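Transcriptional regulator, LYSR family (Neisseria meningitidis, PDB 4AB5) probably regulates transcription of methionine biosynthesis genes as a MetR-like DNA-binding factor, represented here by its regulatory, substrate-binding-type domain. Local coordinates at residues B[12-17]-B[60-65]. Sequence-based numbering, arbitrary orientation.
Sequences IAVECH and LAIVSE
Ala13 is gripped at both ends of its backbone by strand 60-63, in parallel register. Ala13 N donates to Leu60 O at 2.8 Å, nearly straight at 171°. Ala13 O accepts from Ile62 N at 3.0 Å. Two CA-H...O contacts accompany the pairing: Ile12 CA meets Leu60 O at 3.4 Å, and Ala61 CA meets Ala13 O at 3.3 Å.

The side chains in contact are all apolar and buried. On one face of the sheet, Ile12 CG2 lies 4.3 Å from Ile62 CG1. Val14 and Ile62 pack flank to flank, with their side chains extending in a common direction. CG2 of Val14, anti to its backbone N, touches Ile62 CB at 4.1 Å. On the other face, the methyls of Ala13 and Ala61 meet, CB to CB, at 4.2 Å. Beyond Val14 the chains diverge, and Cys16 forms a disulfide with Cys19.

Strand 8-13 sits between its parallel partners 37-42 and 60-63, the 2-1-3 strand order of the alpha/beta subdomain in the periplasmic-binding-protein-like fold of LysR regulatory domains. Strand 171-189 pairs antiparallel with 60-63. Helices 20-33 and 196-212 cover the Ile12 and Ile62 face, while Pro49 packs on Ala13.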
ATOM      1  N   ILE B  12       9.743  13.935  -6.252  1.00 40.16           N
ATOM      2  CA  ILE B  12       8.550  13.494  -6.977  1.00 39.13           C
ATOM      3  C   ILE B  12       7.278  13.733  -6.167  1.00 43.99           C
ATOM      4  O   ILE B  12       7.119  13.160  -5.097  1.00 42.40           O
ATOM      5  CB  ILE B  12       8.669  12.030  -7.507  1.00 40.48           C
ATOM      6  CG1 ILE B  12       9.915  11.846  -8.415  1.00 40.53           C
ATOM      7  CG2 ILE B  12       7.412  11.632  -8.268  1.00 40.42           C
ATOM      8  CD1 ILE B  12      10.688  10.623  -8.162  1.00 41.64           C
ATOM      9  N   ALA B  13       6.378  14.584  -6.689  1.00 42.65           N
ATOM     10  CA  ALA B  13       5.089  14.880  -6.077  1.00 42.88           C
ATOM     11  C   ALA B  13       4.035  13.986  -6.740  1.00 48.42           C
ATOM     12  O   ALA B  13       3.871  14.007  -7.968  1.00 47.18           O
ATOM     13  CB  ALA B  13       4.745  16.348  -6.248  1.00 44.87           C
ATOM     14  N   VAL B  14       3.376  13.142  -5.920  1.00 46.48           N
ATOM     15  CA  VAL B  14       2.380  12.173  -6.374  1.00 46.61           C
ATOM     16  C   VAL B  14       1.321  11.942  -5.299  1.00 53.75           C
ATOM     17  O   VAL B  14       1.657  11.643  -4.153  1.00 54.24           O
ATOM     18  CB  VAL B  14       3.040  10.854  -6.901  1.00 49.21           C
ATOM     19  CG1 VAL B  14       3.995  10.238  -5.879  1.00 48.55           C
ATOM     20  CG2 VAL B  14       2.005   9.834  -7.392  1.00 48.34           C
ATOM     21  N   GLU B  15       0.045  12.103  -5.671  1.00 51.40           N
ATOM     22  CA  GLU B  15      -1.072  11.876  -4.759  1.00 51.62           C
ATOM     23  C   GLU B  15      -1.910  10.654  -5.179  1.00 55.55           C
ATOM     24  O   GLU B  15      -2.849  10.288  -4.470  1.00 56.33           O
ATOM     25  CB  GLU B  15      -1.949  13.138  -4.635  1.00 54.39           C
ATOM     26  CG  GLU B  15      -1.303  14.311  -3.910  1.00 67.70           C
ATOM     27  CD  GLU B  15      -0.728  14.065  -2.525  1.00 91.62           C
ATOM     28  OE1 GLU B  15      -1.397  13.408  -1.694  1.00 79.04           O
ATOM     29  OE2 GLU B  15       0.392  14.561  -2.265  1.00 92.83           O
ATOM     30  N   CYS B  16      -1.542  10.012  -6.308  1.00 50.74           N
ATOM     31  CA  CYS B  16      -2.221   8.864  -6.908  1.00 49.86           C
ATOM     32  C   CYS B  16      -1.637   7.549  -6.369  1.00 48.99           C
ATOM     33  O   CYS B  16      -0.427   7.330  -6.457  1.00 48.47           O
ATOM     34  CB  CYS B  16      -2.154   8.966  -8.435  1.00 51.86           C
ATOM     35  SG  CYS B  16      -2.070   7.384  -9.335  1.00 55.67           S
ATOM     36  N   HIS B  17      -2.505   6.693  -5.791  1.00 41.88           N
ATOM     37  CA  HIS B  17      -2.148   5.414  -5.160  1.00 38.11           C
ATOM     38  C   HIS B  17      -1.613   4.337  -6.113  1.00 40.86           C
ATOM     39  O   HIS B  17      -0.559   3.766  -5.831  1.00 39.83           O
ATOM     40  CB  HIS B  17      -3.336   4.885  -4.347  1.00 37.30           C
ATOM     41  CG  HIS B  17      -3.661   5.681  -3.119  1.00 40.23           C
ATOM     42  ND1 HIS B  17      -3.552   5.128  -1.853  1.00 41.12           N
ATOM     43  CD2 HIS B  17      -4.140   6.943  -3.002  1.00 42.64           C
ATOM     44  CE1 HIS B  17      -3.943   6.071  -1.012  1.00 41.14           C
ATOM     45  NE2 HIS B  17      -4.308   7.180  -1.653  1.00 42.40           N
ATOM     46  N   LEU B  60       9.211  17.310 -10.038  1.00 42.30           N
ATOM     47  CA  LEU B  60       8.391  16.598 -11.018  1.00 40.74           C
ATOM     48  C   LEU B  60       7.108  16.113 -10.346  1.00 43.62           C
ATOM     49  O   LEU B  60       7.159  15.620  -9.213  1.00 41.73           O
ATOM     50  CB  LEU B  60       9.170  15.436 -11.644  1.00 39.65           C
ATOM     51  CG  LEU B  60       8.594  14.763 -12.888  1.00 43.73           C
ATOM     52  CD1 LEU B  60       9.707  14.365 -13.830  1.00 44.39           C
ATOM     53  CD2 LEU B  60       7.794  13.512 -12.517  1.00 44.00           C
ATOM     54  N   ALA B  61       5.959  16.262 -11.043  1.00 39.73           N
ATOM     55  CA  ALA B  61       4.660  15.837 -10.537  1.00 39.10           C
ATOM     56  C   ALA B  61       3.937  14.875 -11.483  1.00 44.33           C
ATOM     57  O   ALA B  61       3.911  15.109 -12.691  1.00 45.10           O
ATOM     58  CB  ALA B  61       3.784  17.046 -10.250  1.00 40.56           C
ATOM     59  N   ILE B  62       3.353  13.794 -10.923  1.00 39.78           N
ATOM     60  CA  ILE B  62       2.550  12.823 -11.669  1.00 39.61           C
ATOM     61  C   ILE B  62       1.113  13.344 -11.581  1.00 45.56           C
ATOM     62  O   ILE B  62       0.576  13.498 -10.475  1.00 45.67           O
ATOM     63  CB  ILE B  62       2.710  11.369 -11.123  1.00 41.34           C
ATOM     64  CG1 ILE B  62       4.197  10.896 -11.096  1.00 41.46           C
ATOM     65  CG2 ILE B  62       1.786  10.363 -11.836  1.00 40.71           C
ATOM     66  CD1 ILE B  62       5.041  10.925 -12.473  1.00 50.00           C
ATOM     67  N   VAL B  63       0.524  13.692 -12.745  1.00 42.44           N
ATOM     68  CA  VAL B  63      -0.813  14.282 -12.827  1.00 42.28           C
ATOM     69  C   VAL B  63      -1.753  13.564 -13.819  1.00 47.17           C
ATOM     70  O   VAL B  63      -1.285  12.980 -14.799  1.00 45.04           O
ATOM     71  CB  VAL B  63      -0.740  15.819 -13.075  1.00 47.23           C
ATOM     72  CG1 VAL B  63      -0.150  16.559 -11.866  1.00 46.88           C
ATOM     73  CG2 VAL B  63       0.026  16.153 -14.361  1.00 47.73           C
ATOM     74  N   SER B  64      -3.080  13.634 -13.550  1.00 47.26           N
ATOM     75  CA  SER B  64      -4.165  13.045 -14.352  1.00 48.78           C
ATOM     76  C   SER B  64      -4.717  13.989 -15.435  1.00 58.15           C
ATOM     77  O   SER B  64      -5.561  13.576 -16.237  1.00 58.87           O
ATOM     78  CB  SER B  64      -5.295  12.567 -13.451  1.00 52.51           C
ATOM     79  OG  SER B  64      -4.854  11.477 -12.664  1.00 65.69           O
ATOM     80  N   GLU B  65      -4.241  15.242 -15.463  1.00 57.30           N
ATOM     81  CA  GLU B  65      -4.660  16.231 -16.450  1.00 59.48           C
ATOM     82  C   GLU B  65      -3.528  17.207 -16.800  1.00 64.91           C
ATOM     83  O   GLU B  65      -2.686  17.526 -15.955  1.00 64.30           O
ATOM     84  CB  GLU B  65      -5.979  16.938 -16.061  1.00 61.78           C
ATOM     85  CG  GLU B  65      -5.902  17.879 -14.869  1.00 76.49           C
ATOM     86  CD  GLU B  65      -6.127  17.241 -13.514  1.00107.31           C
ATOM     87  OE1 GLU B  65      -5.224  16.514 -13.040  1.00106.46           O
ATOM     88  OE2 GLU B  65      -7.194  17.497 -12.911  1.00106.37           O
TER